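Local structure of polymeric immunoglobulin receptor (Mus musculus, 4NOB) at residues C42-G45 / M49-T52; Y94-G99 / L105-S110. The protein probably carries polymeric immunoglobulins across mucosal epithelia, binding them through extracellular Ig-like domains of which this is the first. All coordinates share one frame; numbering follows the deposited sequence.

Contact 1. Residues C42-G45 / M49-T52; sequences CRQG and MCTT. With EDO (1,2-ethanediol), chain E.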
loop_
_atom_site.group_PDB
_atom_site.type_symbol
_atom_site.label_atom_id
_atom_site.label_comp_id
_atom_site.label_asym_id
_atom_site.label_seq_id
_atom_site.Cartn_x
_atom_site.Cartn_y
_atom_site.Cartn_z
ATOM N N CYS A 42 0.729 -5.111 0.984
ATOM C CA CYS A 42 0.668 -6.198 1.992
ATOM C C CYS A 42 1.047 -5.645 3.378
ATOM O O CYS A 42 1.742 -4.651 3.505
ATOM C CB CYS A 42 1.567 -7.359 1.584
ATOM S SG CYS A 42 3.331 -7.011 1.490
ATOM N N ARG A 43 0.549 -6.338 4.417
ATOM C CA ARG A 43 0.866 -6.019 5.808
ATOM C C ARG A 43 1.795 -7.047 6.393
ATOM O O ARG A 43 1.572 -8.234 6.267
ATOM C CB ARG A 43 -0.449 -6.037 6.643
ATOM C CG ARG A 43 -0.243 -5.561 8.087
ATOM C CD ARG A 43 -1.587 -5.276 8.857
ATOM N NE ARG A 43 -1.268 -4.594 10.121
ATOM C CZ ARG A 43 -2.135 -3.927 10.800
ATOM N NH1 ARG A 43 -3.366 -3.802 10.415
ATOM N NH2 ARG A 43 -1.751 -3.422 11.962
ATOM N N GLN A 44 2.898 -6.534 6.924
ATOM C CA GLN A 44 3.862 -7.389 7.609
ATOM C C GLN A 44 3.316 -7.875 8.919
ATOM O O GLN A 44 2.750 -7.145 9.743
ATOM C CB GLN A 44 5.110 -6.554 7.898
ATOM C CG GLN A 44 5.789 -5.996 6.701
ATOM C CD GLN A 44 7.282 -5.844 6.838
ATOM O OE1 GLN A 44 7.994 -6.853 6.798
ATOM N NE2 GLN A 44 7.771 -4.594 6.978
ATOM N N GLY A 45 3.415 -9.196 9.130
ATOM C CA GLY A 45 2.888 -9.764 10.338
ATOM C C GLY A 45 3.949 -10.400 11.239
ATOM O O GLY A 45 5.087 -10.426 10.912
ATOM N N MET A 49 5.673 -13.069 7.453
ATOM C CA MET A 49 5.078 -13.004 6.134
ATOM C C MET A 49 4.472 -11.649 5.968
ATOM O O MET A 49 4.017 -11.063 6.947
ATOM C CB MET A 49 3.895 -13.978 5.964
ATOM C CG MET A 49 4.320 -15.391 5.831
ATOM S SD MET A 49 2.895 -16.400 5.375
ATOM C CE MET A 49 1.936 -16.381 6.823
ATOM N N CYS A 50 4.373 -11.229 4.717
ATOM C CA CYS A 50 3.685 -9.932 4.354
ATOM C C CYS A 50 2.455 -10.401 3.627
ATOM O O CYS A 50 2.602 -10.942 2.495
ATOM C CB CYS A 50 4.640 -9.065 3.562
ATOM S SG CYS A 50 4.043 -7.309 3.429
ATOM N N THR A 51 1.282 -10.236 4.248
ATOM C CA THR A 51 -0.028 -10.721 3.781
ATOM C C THR A 51 -0.645 -9.694 2.836
ATOM O O THR A 51 -0.909 -8.612 3.292
ATOM C CB THR A 51 -0.949 -11.001 4.943
ATOM O OG1 THR A 51 -0.337 -12.062 5.770
ATOM C CG2 THR A 51 -2.388 -11.341 4.530
ATOM N N THR A 52 -0.917 -10.159 1.637
ATOM C CA THR A 52 -1.558 -9.316 0.622
ATOM C C THR A 52 -2.881 -8.862 1.045
ATOM O O THR A 52 -3.762 -9.672 1.426
ATOM C CB THR A 52 -1.657 -9.995 -0.720
ATOM O OG1 THR A 52 -0.363 -10.437 -1.103
ATOM C CG2 THR A 52 -2.135 -9.046 -1.836
HETATM C C1 EDO E . -6.565 -4.070 8.044
HETATM O O1 EDO E . -6.110 -3.458 9.269
HETATM C C2 EDO E . -5.371 -4.493 7.297
HETATM O O2 EDO E . -4.654 -5.503 8.017
#
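Cys42 and Cys50 are joined by a disulfide that spans two neighbouring strands, the SG atoms 2.1 Å apart with a torsion of 93° about the S–S bond. The two ends reach it differently: at Cys42 SG sits between the backbone N and the carbonyl carbon (chi1 63°), whereas at Cys50 it lies anti to the backbone N (chi1 -166°). The bridge occupies the sheet face that also carries Gln44 and Thr52, and Gln44 CG packs alongside it, 3.9 Å from Cys50 SG.

Backbone hydrogen bonds hold the strands in antiparallel register. Arg43 and Thr51 form the hydrogen-bonded pair, with Arg43 N donating to Thr51 O and Thr51 N returning a bond to Arg43 O, each 2.9 Å long; Gly45 N to Met49 O adds a third where the chain turns. In immunoglobulin terms this is the C–C' hairpin of a V-set domain, and the extra disulfide is separate from the canonical one that links the two sheets. Cys42 CA lies 3.2 Å from Thr51 O and Cys50 CA 3.3 Å from Arg43 O, CA-H···O contacts that are bent, the first markedly.

On the face opposite the disulfide, the side chain of Arg43 extends away from the hairpin. Its NH1 donates to the carbonyl O of Asp89, and also to O2 of a 1,2-ethanediol at 3.2 Å, a probable crystallisation additive that bonds in turn to Asp90. A methionine in place of Arg43 would probably leave the Asp89 carbonyl without this donor.

Contact 2. Residues Y94-G99 / L105-S110; sequences YKCGLG and LSFDVS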
loop_
_atom_site.group_PDB
_atom_site.type_symbol
_atom_site.label_atom_id
_atom_site.label_comp_id
_atom_site.label_asym_id
_atom_site.label_seq_id
_atom_site.Cartn_x
_atom_site.Cartn_y
_atom_site.Cartn_z
ATOM N N TYR A 94 3.793 -2.101 6.500
ATOM C CA TYR A 94 3.325 -2.547 5.178
ATOM C C TYR A 94 4.426 -2.521 4.149
ATOM O O TYR A 94 5.481 -1.901 4.331
ATOM C CB TYR A 94 2.150 -1.640 4.732
ATOM C CG TYR A 94 0.945 -1.683 5.625
ATOM C CD1 TYR A 94 0.874 -0.918 6.761
ATOM C CD2 TYR A 94 -0.130 -2.451 5.299
ATOM C CE1 TYR A 94 -0.242 -0.987 7.608
ATOM C CE2 TYR A 94 -1.280 -2.482 6.102
ATOM C CZ TYR A 94 -1.335 -1.730 7.245
ATOM O OH TYR A 94 -2.498 -1.736 8.008
ATOM N N LYS A 95 4.126 -3.140 2.990
ATOM C CA LYS A 95 4.972 -3.001 1.825
ATOM C C LYS A 95 4.132 -2.724 0.571
ATOM O O LYS A 95 3.049 -3.302 0.471
ATOM C CB LYS A 95 5.857 -4.250 1.578
ATOM C CG LYS A 95 6.821 -4.578 2.662
ATOM C CD LYS A 95 7.588 -5.824 2.268
ATOM C CE LYS A 95 8.361 -6.372 3.446
ATOM N NZ LYS A 95 9.464 -5.481 3.904
ATOM N N CYS A 96 4.616 -1.856 -0.274
ATOM C CA CYS A 96 4.121 -1.832 -1.655
ATOM C C CYS A 96 5.165 -2.515 -2.519
ATOM O O CYS A 96 6.362 -2.357 -2.251
ATOM C CB CYS A 96 3.810 -0.435 -2.137
ATOM S SG CYS A 96 5.273 0.623 -2.213
ATOM N N GLY A 97 4.786 -3.280 -3.518
ATOM C CA GLY A 97 5.714 -3.959 -4.316
ATOM C C GLY A 97 5.228 -4.446 -5.635
ATOM O O GLY A 97 4.046 -4.352 -6.002
ATOM N N LEU A 98 6.198 -5.066 -6.351
ATOM C CA LEU A 98 5.999 -5.658 -7.670
ATOM C C LEU A 98 6.354 -7.150 -7.598
ATOM O O LEU A 98 7.369 -7.526 -7.019
ATOM C CB LEU A 98 6.888 -5.007 -8.722
ATOM C CG LEU A 98 6.314 -3.764 -9.430
ATOM C CD1 LEU A 98 5.966 -2.698 -8.471
ATOM C CD2 LEU A 98 7.334 -3.293 -10.478
ATOM N N GLY A 99 5.532 -7.950 -8.300
ATOM C CA GLY A 99 5.781 -9.398 -8.385
ATOM C C GLY A 99 4.955 -10.078 -7.321
ATOM O O GLY A 99 3.827 -9.889 -7.219
ATOM N N LEU A 105 10.520 -7.050 -5.646
ATOM C CA LEU A 105 10.806 -5.668 -5.475
ATOM C C LEU A 105 9.767 -4.989 -4.561
ATOM O O LEU A 105 8.635 -5.011 -4.876
ATOM C CB LEU A 105 10.839 -4.934 -6.794
ATOM C CG LEU A 105 11.588 -5.581 -7.948
ATOM C CD1 LEU A 105 11.571 -4.632 -9.154
ATOM C CD2 LEU A 105 12.991 -5.888 -7.483
ATOM N N SER A 106 10.231 -4.443 -3.429
ATOM C CA SER A 106 9.297 -3.788 -2.508
ATOM C C SER A 106 9.885 -2.664 -1.718
ATOM O O SER A 106 11.115 -2.444 -1.740
ATOM C CB SER A 106 8.737 -4.795 -1.573
ATOM O OG SER A 106 9.745 -5.279 -0.700
ATOM N N PHE A 107 8.986 -1.845 -1.135
ATOM C CA PHE A 107 9.295 -0.693 -0.347
ATOM C C PHE A 107 8.476 -0.712 0.919
ATOM O O PHE A 107 7.264 -0.974 0.844
ATOM C CB PHE A 107 9.092 0.585 -1.139
ATOM C CG PHE A 107 9.385 1.820 -0.365
ATOM C CD1 PHE A 107 10.674 2.401 -0.351
ATOM C CD2 PHE A 107 8.384 2.484 0.338
ATOM C CE1 PHE A 107 10.894 3.534 0.362
ATOM C CE2 PHE A 107 8.660 3.575 1.077
ATOM C CZ PHE A 107 9.908 4.147 1.065
ATOM N N ASP A 108 9.104 -0.460 2.072
ATOM C CA ASP A 108 8.441 -0.532 3.411
ATOM C C ASP A 108 7.793 0.827 3.713
ATOM O O ASP A 108 8.451 1.867 3.692
ATOM C CB ASP A 108 9.456 -0.842 4.478
ATOM C CG ASP A 108 10.039 -2.221 4.343
ATOM O OD1 ASP A 108 9.655 -3.090 3.543
ATOM O OD2 ASP A 108 11.067 -2.379 5.074
ATOM N N VAL A 109 6.526 0.746 4.096
ATOM C CA VAL A 109 5.711 1.889 4.486
ATOM C C VAL A 109 5.217 1.669 5.915
ATOM O O VAL A 109 4.563 0.628 6.201
ATOM C CB VAL A 109 4.548 2.044 3.521
ATOM C CG1 VAL A 109 3.663 3.204 3.967
ATOM C CG2 VAL A 109 4.997 2.229 2.100
ATOM N N SER A 110 5.447 2.611 6.831
ATOM C CA SER A 110 4.902 2.536 8.149
ATOM C C SER A 110 3.660 3.436 8.173
ATOM O O SER A 110 3.690 4.621 7.827
ATOM C CB SER A 110 5.928 3.093 9.080
ATOM O OG SER A 110 5.407 3.320 10.386
HETATM O O HOH W 1 11.551 -5.262 5.369
#
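Tyr94 to Leu98 runs antiparallel to Leu105 to Val109, the strand axes 4.5 Å apart at closest approach and their directions 149° apart, with Tyr94–Val109 and Cys96–Phe107 as regular hydrogen-bonded pairs. Beyond them Leu98 N still donates to Leu105 O at 2.8 Å, but the return bond is weak.

On one face the salt bridge of Lys95 and Asp108 lies over the strands. The two side chains run side by side; Lys95 is extended until its last torsion (chi4 -67°), which folds NZ toward Asp108 OD1. The modelled separation of NZ and OD1, 2.4 Å, is too short to be trusted in detail. A water accepts from NZ and donates to Asp108 OD2, so both carboxylate oxygens are tied to the amine, one of them indirectly. Ser106 OG lies 3.7 Å from Lys95 CD, against the aliphatic part of the chain. Beside it, Gly97 and Ser106 bring their CA atoms to 4.0 Å, and a CB on Gly97 would collide with Leu105 O.

The other face is largely apolar. Cys96 SG meets Phe107 CB at 4.0 Å, while Tyr94 CB stands 3.6 Å from Val109 O, which lies at the edge of the phenol ring.

Tyr94 OH bonds to the carbonyl O of Asp90, four residues back, the arrangement of a tyrosine corner. Its ring also meets Trp41, nearly parallel to it. These are the F and G strands of the immunoglobulin sandwich: Cys96 carries the canonical disulfide to Cys26 and packs on Phe79 and Ile81 of strand 78-83, strand 39-44 flanks residues 94-99, and Leu98 and Leu105 touch Asn34 of helix 32-36.

How the contacts relate
Contacts 1 and 2, centres about 10 Å apart, are two hairpins of one sheet, in series along the chain, side by side where strand 39-44 runs antiparallel to strand 92-98. Cys42 O and Lys95 N, 2.9 Å apart, probably form a hydrogen bond at this seam. On the face bearing the second disulfide and the Lys95–Asp108 pair, Gln44 OE1 packs 3.4 Å from Lys95 CE. On the reverse face Arg43 NH1 lies 3.3 Å from Tyr94 OH, near the ethanediol. The magnesium ion is remote, about 10 Å from the Arg43 side chain and 12 Å from that of Tyr94. Strand 39-44 links the two contacts, pairing with both 50-52 and 92-98.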